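Local coordinates for salicylaldehyde dehydrogenase NahF (Pseudomonas putida, PDB 4JZ6), which probably catalyses the NAD(+)-dependent oxidation of salicylaldehyde to salicylate, a step in naphthalene degradation, as a member of the aldehyde dehydrogenase family, at residues A[80-85]-A[131-136]; A[89-94]-A[202-207]; A[125-130]-A[458-463]. One frame throughout, in Å; residues are numbered along the deposited sequence.

Interaction 1 of 3, residues A[80-85]-A[131-136]; sequences ERRRLL and LATQIQ
With CG of Arg82 trans to its backbone nitrogen (chi1 174°) and the chain bending only at chi3, the guanidinium swings across to Thr133, whose OG1 is turned to receive it by a chi1 of 63°. Within the aldehyde dehydrogenase fold the pair joins helix 78-94, which carries the arginine, to the loop between helix 111-130 and strand 139-140, which carries the threonine. Arg82 NH2 donates to Thr133 OG1 at 2.8 Å, with an N-H...O angle of 149°, and the hydroxyl oxygen lies at the edge of the guanidinium, in its plane. Thr133 CG2 lies against the same nitrogen, 3.3 Å from Arg82 NH2, adding van der Waals contact beside the polar one. NH2 also bonds to the carbonyl of Ser130, and NE to that of Ala129, which fixes the rotation of the guanidinium; a positive group at these carbonyls is likely to suit the partial negative charge near the helix C-terminus. Nearer the backbone, Arg82 CB meets Ala132 CB at 3.9 Å, packing helix against loop where the backbones come nearest. Arg81 runs past the other flank of Ala132. Its NH1 stays 3.9 Å from Ala132 O, while NH2 is engaged by the carbonyl of Val76 and NH1 more weakly by that of Val181. Thr133 OG1 has a second donor within its own segment, Gln134 NE2 at 3.2 Å, whose amide plane very nearly contains Thr133 OG1.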
loop_
_atom_site.group_PDB
_atom_site.type_symbol
_atom_site.label_atom_id
_atom_site.label_comp_id
_atom_site.label_asym_id
_atom_site.label_seq_id
_atom_site.Cartn_x
_atom_site.Cartn_y
_atom_site.Cartn_z
ATOM N N GLU A 80 21.996 -18.768 2.950
ATOM C CA GLU A 80 21.787 -18.968 4.375
ATOM C C GLU A 80 20.330 -18.744 4.779
ATOM O O GLU A 80 19.791 -19.484 5.601
ATOM C CB GLU A 80 22.728 -18.066 5.179
ATOM C CG GLU A 80 22.637 -18.233 6.683
ATOM C CD GLU A 80 23.095 -19.597 7.159
ATOM O OE1 GLU A 80 23.574 -20.409 6.332
ATOM O OE2 GLU A 80 22.974 -19.869 8.374
ATOM N N ARG A 81 19.694 -17.730 4.197
ATOM C CA ARG A 81 18.282 -17.469 4.466
ATOM C C ARG A 81 17.415 -18.660 4.060
ATOM O O ARG A 81 16.551 -19.103 4.819
ATOM C CB ARG A 81 17.815 -16.185 3.772
ATOM C CG ARG A 81 17.857 -14.956 4.681
ATOM C CD ARG A 81 17.425 -13.678 3.983
ATOM N NE ARG A 81 18.486 -13.118 3.151
ATOM C CZ ARG A 81 18.417 -12.986 1.827
ATOM N NH1 ARG A 81 17.328 -13.367 1.169
ATOM N NH2 ARG A 81 19.440 -12.463 1.158
ATOM N N ARG A 82 17.664 -19.186 2.867
ATOM C CA ARG A 82 16.927 -20.342 2.382
ATOM C C ARG A 82 17.129 -21.557 3.296
ATOM O O ARG A 82 16.167 -22.250 3.641
ATOM C CB ARG A 82 17.334 -20.670 0.945
ATOM C CG ARG A 82 16.727 -21.952 0.392
ATOM C CD ARG A 82 17.115 -22.149 -1.061
ATOM N NE ARG A 82 16.463 -21.165 -1.920
ATOM C CZ ARG A 82 16.922 -20.770 -3.105
ATOM N NH1 ARG A 82 18.054 -21.261 -3.591
ATOM N NH2 ARG A 82 16.244 -19.875 -3.805
ATOM N N ARG A 83 18.375 -21.803 3.689
ATOM C CA ARG A 83 18.699 -22.953 4.529
ATOM C C ARG A 83 17.946 -22.867 5.853
ATOM O O ARG A 83 17.325 -23.834 6.300
ATOM C CB ARG A 83 20.203 -23.007 4.803
ATOM C CG ARG A 83 20.728 -24.403 5.083
ATOM C CD ARG A 83 21.914 -24.384 6.037
ATOM N NE ARG A 83 21.480 -24.207 7.421
ATOM C CZ ARG A 83 21.948 -23.270 8.238
ATOM N NH1 ARG A 83 22.879 -22.435 7.810
ATOM N NH2 ARG A 83 21.496 -23.175 9.483
ATOM N N LEU A 84 18.005 -21.689 6.464
ATOM C CA LEU A 84 17.368 -21.434 7.747
ATOM C C LEU A 84 15.856 -21.616 7.690
ATOM O O LEU A 84 15.275 -22.287 8.543
ATOM C CB LEU A 84 17.724 -20.028 8.235
ATOM C CG LEU A 84 19.155 -19.883 8.761
ATOM C CD1 LEU A 84 19.584 -18.429 8.802
ATOM C CD2 LEU A 84 19.242 -20.506 10.135
ATOM N N LEU A 85 15.221 -21.025 6.684
ATOM C CA LEU A 85 13.773 -21.117 6.549
ATOM C C LEU A 85 13.325 -22.549 6.275
ATOM O O LEU A 85 12.335 -23.017 6.834
ATOM C CB LEU A 85 13.267 -20.185 5.447
ATOM C CG LEU A 85 12.833 -18.777 5.849
ATOM C CD1 LEU A 85 13.115 -18.511 7.320
ATOM C CD2 LEU A 85 13.511 -17.754 4.959
ATOM N N LEU A 131 12.019 -18.513 -2.308
ATOM C CA LEU A 131 12.013 -17.171 -2.879
ATOM C C LEU A 131 13.318 -16.417 -2.667
ATOM O O LEU A 131 13.520 -15.355 -3.255
ATOM C CB LEU A 131 10.849 -16.347 -2.314
ATOM C CG LEU A 131 9.451 -16.637 -2.865
ATOM C CD1 LEU A 131 8.468 -15.570 -2.410
ATOM C CD2 LEU A 131 9.485 -16.721 -4.383
ATOM N N ALA A 132 14.193 -16.977 -1.832
ATOM C CA ALA A 132 15.433 -16.322 -1.414
ATOM C C ALA A 132 16.233 -15.726 -2.568
ATOM O O ALA A 132 16.713 -14.591 -2.484
ATOM C CB ALA A 132 16.295 -17.289 -0.615
ATOM N N THR A 133 16.366 -16.493 -3.642
ATOM C CA THR A 133 17.101 -16.037 -4.812
ATOM C C THR A 133 16.191 -15.345 -5.831
ATOM O O THR A 133 16.654 -14.890 -6.880
ATOM C CB THR A 133 17.812 -17.206 -5.502
ATOM O OG1 THR A 133 16.845 -18.150 -5.975
ATOM C CG2 THR A 133 18.742 -17.894 -4.531
ATOM N N GLN A 134 14.903 -15.259 -5.511
ATOM C CA GLN A 134 13.906 -14.768 -6.457
ATOM C C GLN A 134 13.443 -13.350 -6.146
ATOM O O GLN A 134 12.605 -12.796 -6.850
ATOM C CB GLN A 134 12.709 -15.712 -6.491
ATOM C CG GLN A 134 13.043 -17.091 -7.000
ATOM C CD GLN A 134 13.651 -17.044 -8.381
ATOM O OE1 GLN A 134 12.991 -16.660 -9.349
ATOM N NE2 GLN A 134 14.923 -17.419 -8.481
ATOM N N ILE A 135 13.982 -12.764 -5.085
ATOM C CA ILE A 135 13.692 -11.372 -4.775
ATOM C C ILE A 135 14.551 -10.498 -5.679
ATOM O O ILE A 135 15.658 -10.098 -5.318
ATOM C CB ILE A 135 13.963 -11.058 -3.291
ATOM C CG1 ILE A 135 13.108 -11.968 -2.402
ATOM C CG2 ILE A 135 13.663 -9.590 -2.978
ATOM C CD1 ILE A 135 13.540 -11.992 -0.943
ATOM N N GLN A 136 14.038 -10.207 -6.867
ATOM C CA GLN A 136 14.852 -9.557 -7.882
ATOM C C GLN A 136 14.329 -8.198 -8.334
ATOM O O GLN A 136 13.145 -7.888 -8.201
ATOM C CB GLN A 136 15.011 -10.488 -9.083
ATOM C CG GLN A 136 15.817 -11.739 -8.769
ATOM C CD GLN A 136 15.898 -12.685 -9.944
ATOM O OE1 GLN A 136 16.054 -13.894 -9.770
ATOM N NE2 GLN A 136 15.794 -12.141 -11.149
#

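Interaction 2 of 3, residues A[89-94]-A[202-207]; sequences ADVMES and TQCVQE
Val91 CG1 sits over the backbone of Cys204, 3.7 Å from Cys204 O and 3.9 Å from Cys204 CB. The neighbouring Met92 reaches the same residue with CG, which lies 3.8 Å from Cys204 CB, and Cys204 SG comes to 3.8 Å from Met92 CA. One small side chain is thus held against two successive residues of the facing helix; the contact is van der Waals packing, mainly apolar, with no hydrogen bond across it. A chi1 of -75° sets the sulfur opposite its own carbonyl carbon, which turns it toward the Met92 backbone. Farther out, toward solvent, Glu207 lies alongside Val91: its OE1 passes 4.0 Å from Val91 CG1 and forms a salt bridge with Lys95. Its other oxygen, Glu207 OE2, takes a bond from Gln203 NE2 at 2.7 Å, arriving from above the carboxylate plane, and these two partners together restrain the carboxylate. The short helical segments cross at 129°, with axes 8.6 Å apart. Phe99 of helix 96-107 touches both Met92 and Cys204, Ala89 and Glu93 face Ala122 of helix 111-130, and Thr202 and Val205 rest on Leu215 of strand 215-218 at the margin of the six-stranded sheet.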
loop_
_atom_site.group_PDB
_atom_site.type_symbol
_atom_site.label_atom_id
_atom_site.label_comp_id
_atom_site.label_asym_id
_atom_site.label_seq_id
_atom_site.Cartn_x
_atom_site.Cartn_y
_atom_site.Cartn_z
ATOM N N ALA A 89 10.611 -25.110 8.574
ATOM C CA ALA A 89 9.585 -26.021 8.077
ATOM C C ALA A 89 9.800 -27.433 8.600
ATOM O O ALA A 89 8.863 -28.062 9.087
ATOM C CB ALA A 89 9.546 -26.017 6.562
ATOM N N ASP A 90 11.032 -27.927 8.507
ATOM C CA ASP A 90 11.352 -29.258 9.021
ATOM C C ASP A 90 11.016 -29.362 10.504
ATOM O O ASP A 90 10.428 -30.352 10.955
ATOM C CB ASP A 90 12.837 -29.571 8.824
ATOM C CG ASP A 90 13.208 -29.778 7.369
ATOM O OD1 ASP A 90 12.308 -30.089 6.560
ATOM O OD2 ASP A 90 14.409 -29.646 7.045
ATOM N N VAL A 91 11.390 -28.325 11.252
ATOM C CA VAL A 91 11.188 -28.297 12.699
ATOM C C VAL A 91 9.707 -28.235 13.073
ATOM O O VAL A 91 9.272 -28.894 14.020
ATOM C CB VAL A 91 11.963 -27.133 13.355
ATOM C CG1 VAL A 91 11.603 -26.997 14.827
ATOM C CG2 VAL A 91 13.448 -27.346 13.195
ATOM N N MET A 92 8.933 -27.452 12.328
ATOM C CA MET A 92 7.498 -27.386 12.573
ATOM C C MET A 92 6.826 -28.742 12.337
ATOM O O MET A 92 5.952 -29.155 13.101
ATOM C CB MET A 92 6.839 -26.322 11.703
ATOM C CG MET A 92 7.356 -24.918 11.926
ATOM S SD MET A 92 6.190 -23.704 11.281
ATOM C CE MET A 92 4.874 -23.856 12.489
ATOM N N GLU A 93 7.231 -29.437 11.279
ATOM C CA GLU A 93 6.644 -30.737 10.975
ATOM C C GLU A 93 7.031 -31.762 12.038
ATOM O O GLU A 93 6.277 -32.693 12.322
ATOM C CB GLU A 93 7.046 -31.204 9.573
ATOM C CG GLU A 93 6.456 -30.339 8.463
ATOM C CD GLU A 93 6.936 -30.730 7.075
ATOM O OE1 GLU A 93 7.958 -31.439 6.970
ATOM O OE2 GLU A 93 6.290 -30.323 6.084
ATOM N N SER A 94 8.200 -31.575 12.640
ATOM C CA SER A 94 8.663 -32.493 13.675
ATOM C C SER A 94 7.864 -32.320 14.962
ATOM O O SER A 94 7.909 -33.172 15.843
ATOM C CB SER A 94 10.162 -32.315 13.947
ATOM O OG SER A 94 10.438 -31.100 14.622
ATOM N N THR A 202 7.008 -19.828 17.491
ATOM C CA THR A 202 8.213 -19.065 17.772
ATOM C C THR A 202 9.353 -20.010 18.124
ATOM O O THR A 202 10.455 -19.895 17.585
ATOM C CB THR A 202 8.005 -18.083 18.940
ATOM O OG1 THR A 202 6.907 -17.213 18.644
ATOM C CG2 THR A 202 9.267 -17.254 19.179
ATOM N N GLN A 203 9.078 -20.950 19.024
ATOM C CA GLN A 203 10.082 -21.913 19.449
ATOM C C GLN A 203 10.665 -22.662 18.252
ATOM O O GLN A 203 11.873 -22.889 18.174
ATOM C CB GLN A 203 9.498 -22.900 20.459
ATOM C CG GLN A 203 10.530 -23.862 21.018
ATOM C CD GLN A 203 9.906 -24.976 21.825
ATOM O OE1 GLN A 203 8.736 -24.905 22.202
ATOM N NE2 GLN A 203 10.682 -26.020 22.089
ATOM N N CYS A 204 9.801 -23.030 17.314
ATOM C CA CYS A 204 10.250 -23.706 16.110
ATOM C C CYS A 204 11.284 -22.870 15.369
ATOM O O CYS A 204 12.342 -23.371 14.982
ATOM C CB CYS A 204 9.065 -24.010 15.205
ATOM S SG CYS A 204 8.076 -25.381 15.798
ATOM N N VAL A 205 10.978 -21.590 15.193
ATOM C CA VAL A 205 11.906 -20.675 14.545
ATOM C C VAL A 205 13.228 -20.598 15.312
ATOM O O VAL A 205 14.304 -20.560 14.703
ATOM C CB VAL A 205 11.279 -19.281 14.379
ATOM C CG1 VAL A 205 12.255 -18.323 13.734
ATOM C CG2 VAL A 205 10.027 -19.393 13.541
ATOM N N GLN A 206 13.146 -20.595 16.642
ATOM C CA GLN A 206 14.345 -20.574 17.474
ATOM C C GLN A 206 15.216 -21.802 17.223
ATOM O O GLN A 206 16.431 -21.685 17.064
ATOM C CB GLN A 206 13.997 -20.482 18.964
ATOM C CG GLN A 206 15.231 -20.439 19.870
ATOM C CD GLN A 206 14.899 -20.567 21.355
ATOM O OE1 GLN A 206 13.780 -20.926 21.728
ATOM N NE2 GLN A 206 15.881 -20.274 22.211
ATOM N N GLU A 207 14.586 -22.970 17.171
ATOM C CA GLU A 207 15.311 -24.230 17.013
ATOM C C GLU A 207 15.847 -24.462 15.600
ATOM O O GLU A 207 16.680 -25.346 15.388
ATOM C CB GLU A 207 14.443 -25.411 17.454
ATOM C CG GLU A 207 13.955 -25.282 18.881
ATOM C CD GLU A 207 13.213 -26.505 19.368
ATOM O OE1 GLU A 207 12.971 -27.414 18.548
ATOM O OE2 GLU A 207 12.876 -26.561 20.570
#

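Interaction 3 of 3, residues A[125-130]-A[458-463]; sequences FREAAS and EAQAPY. With NK (salicylaldehyde), chain B; EDO (1,2-ethanediol), chain G.
Glu127 of helix 111-130 leans on Ala459 in the type I beta turn Glu458-Ala461, part of the loop that carries Tyr463 into the substrate pocket of this aldehyde dehydrogenase. Glu127 CB meets Ala459 CB at 3.7 Å. Glu127 CG, anti to the backbone N (chi1 -171°), comes to 3.7 Å from Ala459 O. A bend at chi2 (69°) then carries the carboxylate over Gln460, where Glu127 OE1 lies 4.0 Å from Gln460 CA and OE2 faces Gln460 CG, contacts too long for anything but packing. The two side chains cross at about a right angle, and the amide turns its polar end elsewhere: Gln460 NE2 donates to Pro141 O of the second subunit and to Glu458 OE1 at 3.3 Å. With an alanine in place of Gln460, the carbonyl of Pro141 on the second subunit would probably lose its amide donor, and a gap would be likely to open beside the Glu127 carboxylate. Glu458 OE1 is also bonded to Thr142 of the second subunit, placing the turn at the dimer interface. A 1,2-ethanediol, probably from the crystallisation liquor, accepts a bond from Ala459 N through O1 at 3.2 Å. Beyond the turn, Tyr463 OH touches salicylaldehyde, 3.4 Å from its atom CAC.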
loop_
_atom_site.group_PDB
_atom_site.type_symbol
_atom_site.label_atom_id
_atom_site.label_comp_id
_atom_site.label_asym_id
_atom_site.label_seq_id
_atom_site.Cartn_x
_atom_site.Cartn_y
_atom_site.Cartn_z
ATOM N N PHE A 125 6.884 -21.499 4.922
ATOM C CA PHE A 125 8.317 -21.375 5.163
ATOM C C PHE A 125 9.147 -21.937 4.018
ATOM O O PHE A 125 10.205 -21.402 3.706
ATOM C CB PHE A 125 8.720 -22.020 6.498
ATOM C CG PHE A 125 8.566 -21.101 7.676
ATOM C CD1 PHE A 125 9.556 -20.184 7.986
ATOM C CD2 PHE A 125 7.419 -21.136 8.459
ATOM C CE1 PHE A 125 9.411 -19.320 9.060
ATOM C CE2 PHE A 125 7.267 -20.272 9.534
ATOM C CZ PHE A 125 8.266 -19.364 9.833
ATOM N N ARG A 126 8.681 -23.007 3.385
ATOM C CA ARG A 126 9.419 -23.550 2.249
ATOM C C ARG A 126 9.293 -22.661 1.019
ATOM O O ARG A 126 10.270 -22.438 0.304
ATOM C CB ARG A 126 8.982 -24.971 1.932
ATOM C CG ARG A 126 9.351 -25.936 3.019
ATOM C CD ARG A 126 9.362 -27.351 2.529
ATOM N NE ARG A 126 9.860 -28.231 3.577
ATOM C CZ ARG A 126 9.085 -28.880 4.436
ATOM N NH1 ARG A 126 7.765 -28.763 4.362
ATOM N NH2 ARG A 126 9.631 -29.652 5.362
ATOM N N GLU A 127 8.090 -22.150 0.781
ATOM C CA GLU A 127 7.855 -21.242 -0.331
ATOM C C GLU A 127 8.691 -19.993 -0.132
ATOM O O GLU A 127 9.352 -19.521 -1.062
ATOM C CB GLU A 127 6.379 -20.865 -0.418
ATOM C CG GLU A 127 6.016 -20.097 -1.679
ATOM C CD GLU A 127 6.099 -20.962 -2.928
ATOM O OE1 GLU A 127 6.281 -20.395 -4.030
ATOM O OE2 GLU A 127 5.980 -22.206 -2.811
ATOM N N ALA A 128 8.664 -19.460 1.086
ATOM C CA ALA A 128 9.469 -18.288 1.408
ATOM C C ALA A 128 10.944 -18.609 1.178
ATOM O O ALA A 128 11.660 -17.852 0.520
ATOM C CB ALA A 128 9.225 -17.844 2.841
ATOM N N ALA A 129 11.376 -19.755 1.701
ATOM C CA ALA A 129 12.744 -20.234 1.511
ATOM C C ALA A 129 13.143 -20.277 0.032
ATOM O O ALA A 129 14.250 -19.864 -0.332
ATOM C CB ALA A 129 12.908 -21.596 2.136
ATOM N N SER A 130 12.235 -20.774 -0.809
ATOM C CA SER A 130 12.477 -20.883 -2.245
ATOM C C SER A 130 12.685 -19.519 -2.870
ATOM O O SER A 130 13.426 -19.384 -3.839
ATOM C CB SER A 130 11.298 -21.550 -2.940
ATOM O OG SER A 130 11.004 -22.799 -2.357
ATOM N N GLU A 458 -3.026 -21.198 -1.388
ATOM C CA GLU A 458 -1.777 -21.843 -1.783
ATOM C C GLU A 458 -0.682 -20.781 -1.673
ATOM O O GLU A 458 -0.933 -19.604 -1.899
ATOM C CB GLU A 458 -1.913 -22.404 -3.211
ATOM C CG GLU A 458 -3.053 -23.421 -3.363
ATOM C CD GLU A 458 -3.215 -23.961 -4.780
ATOM O OE1 GLU A 458 -2.195 -24.283 -5.423
ATOM O OE2 GLU A 458 -4.370 -24.066 -5.252
ATOM N N ALA A 459 0.518 -21.193 -1.294
ATOM C CA ALA A 459 1.583 -20.242 -1.023
ATOM C C ALA A 459 2.139 -19.602 -2.299
ATOM O O ALA A 459 2.722 -18.508 -2.250
ATOM C CB ALA A 459 2.692 -20.890 -0.219
ATOM N N GLN A 460 1.959 -20.273 -3.437
ATOM C CA GLN A 460 2.400 -19.728 -4.725
ATOM C C GLN A 460 1.450 -18.642 -5.209
ATOM O O GLN A 460 1.766 -17.896 -6.141
ATOM C CB GLN A 460 2.439 -20.806 -5.810
ATOM C CG GLN A 460 2.807 -22.175 -5.349
ATOM C CD GLN A 460 1.626 -22.979 -4.877
ATOM O OE1 GLN A 460 1.275 -22.941 -3.694
ATOM N NE2 GLN A 460 1.008 -23.730 -5.793
ATOM N N ALA A 461 0.278 -18.575 -4.590
ATOM C CA ALA A 461 -0.790 -17.724 -5.087
ATOM C C ALA A 461 -1.050 -16.606 -4.106
ATOM O O ALA A 461 -1.162 -16.853 -2.910
ATOM C CB ALA A 461 -2.043 -18.539 -5.301
ATOM N N PRO A 462 -1.156 -15.368 -4.612
ATOM C CA PRO A 462 -1.354 -14.196 -3.756
ATOM C C PRO A 462 -2.637 -14.337 -2.956
ATOM O O PRO A 462 -3.654 -14.768 -3.509
ATOM C CB PRO A 462 -1.484 -13.046 -4.761
ATOM C CG PRO A 462 -1.947 -13.687 -6.009
ATOM C CD PRO A 462 -1.256 -15.022 -6.038
ATOM N N TYR A 463 -2.583 -13.995 -1.671
ATOM C CA TYR A 463 -3.768 -14.062 -0.829
ATOM C C TYR A 463 -4.110 -12.702 -0.220
ATOM O O TYR A 463 -3.318 -12.118 0.528
ATOM C CB TYR A 463 -3.608 -15.115 0.266
ATOM C CG TYR A 463 -4.883 -15.353 1.028
ATOM C CD1 TYR A 463 -5.816 -16.280 0.582
ATOM C CD2 TYR A 463 -5.169 -14.639 2.187
ATOM C CE1 TYR A 463 -6.997 -16.498 1.273
ATOM C CE2 TYR A 463 -6.346 -14.848 2.883
ATOM C CZ TYR A 463 -7.257 -15.776 2.423
ATOM O OH TYR A 463 -8.424 -15.986 3.122
HETATM O OAH NK B . -9.362 -16.482 6.969
HETATM C CAD NK B . -8.409 -16.756 7.670
HETATM C CAA NK B . -7.372 -17.605 7.045
HETATM C CAC NK B . -6.825 -17.294 5.801
HETATM C CAG NK B . -5.855 -18.129 5.256
HETATM C CAI NK B . -5.447 -19.264 5.930
HETATM C CAE NK B . -5.994 -19.578 7.160
HETATM C CAB NK B . -6.963 -18.747 7.721
HETATM O OAF NK B . -7.537 -19.015 8.941
HETATM C C1 EDO G . -0.220 -23.578 1.003
HETATM O O1 EDO G . 0.468 -24.154 -0.118
HETATM C C2 EDO G . 0.783 -23.059 2.029
HETATM O O2 EDO G . 0.097 -22.383 3.090
#

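How the interactions relate
Helix 78-94 underlies both interaction 1 and interaction 2, whose centres are about 17 Å apart, and helix 111-130 of interaction 3 lies against it. Between interactions 2 and 3 the bond is ionic: Arg126 bridges two acids one turn apart, its NH1 2.8 Å from Glu93 OE2 and its NH2 3.0 Å from Asp90 OD1. Met92 SD meets Phe125 CE2 at 4.0 Å. Interactions 1 and 3, about 12 Å apart between centres, meet where Leu85 CB packs on Ala129 CB at 3.6 Å. Interaction 3 alone includes a residue of the salicylaldehyde pocket; in interaction 2, the side chain of Met92 remains about 13 Å from a bound salicylaldehyde.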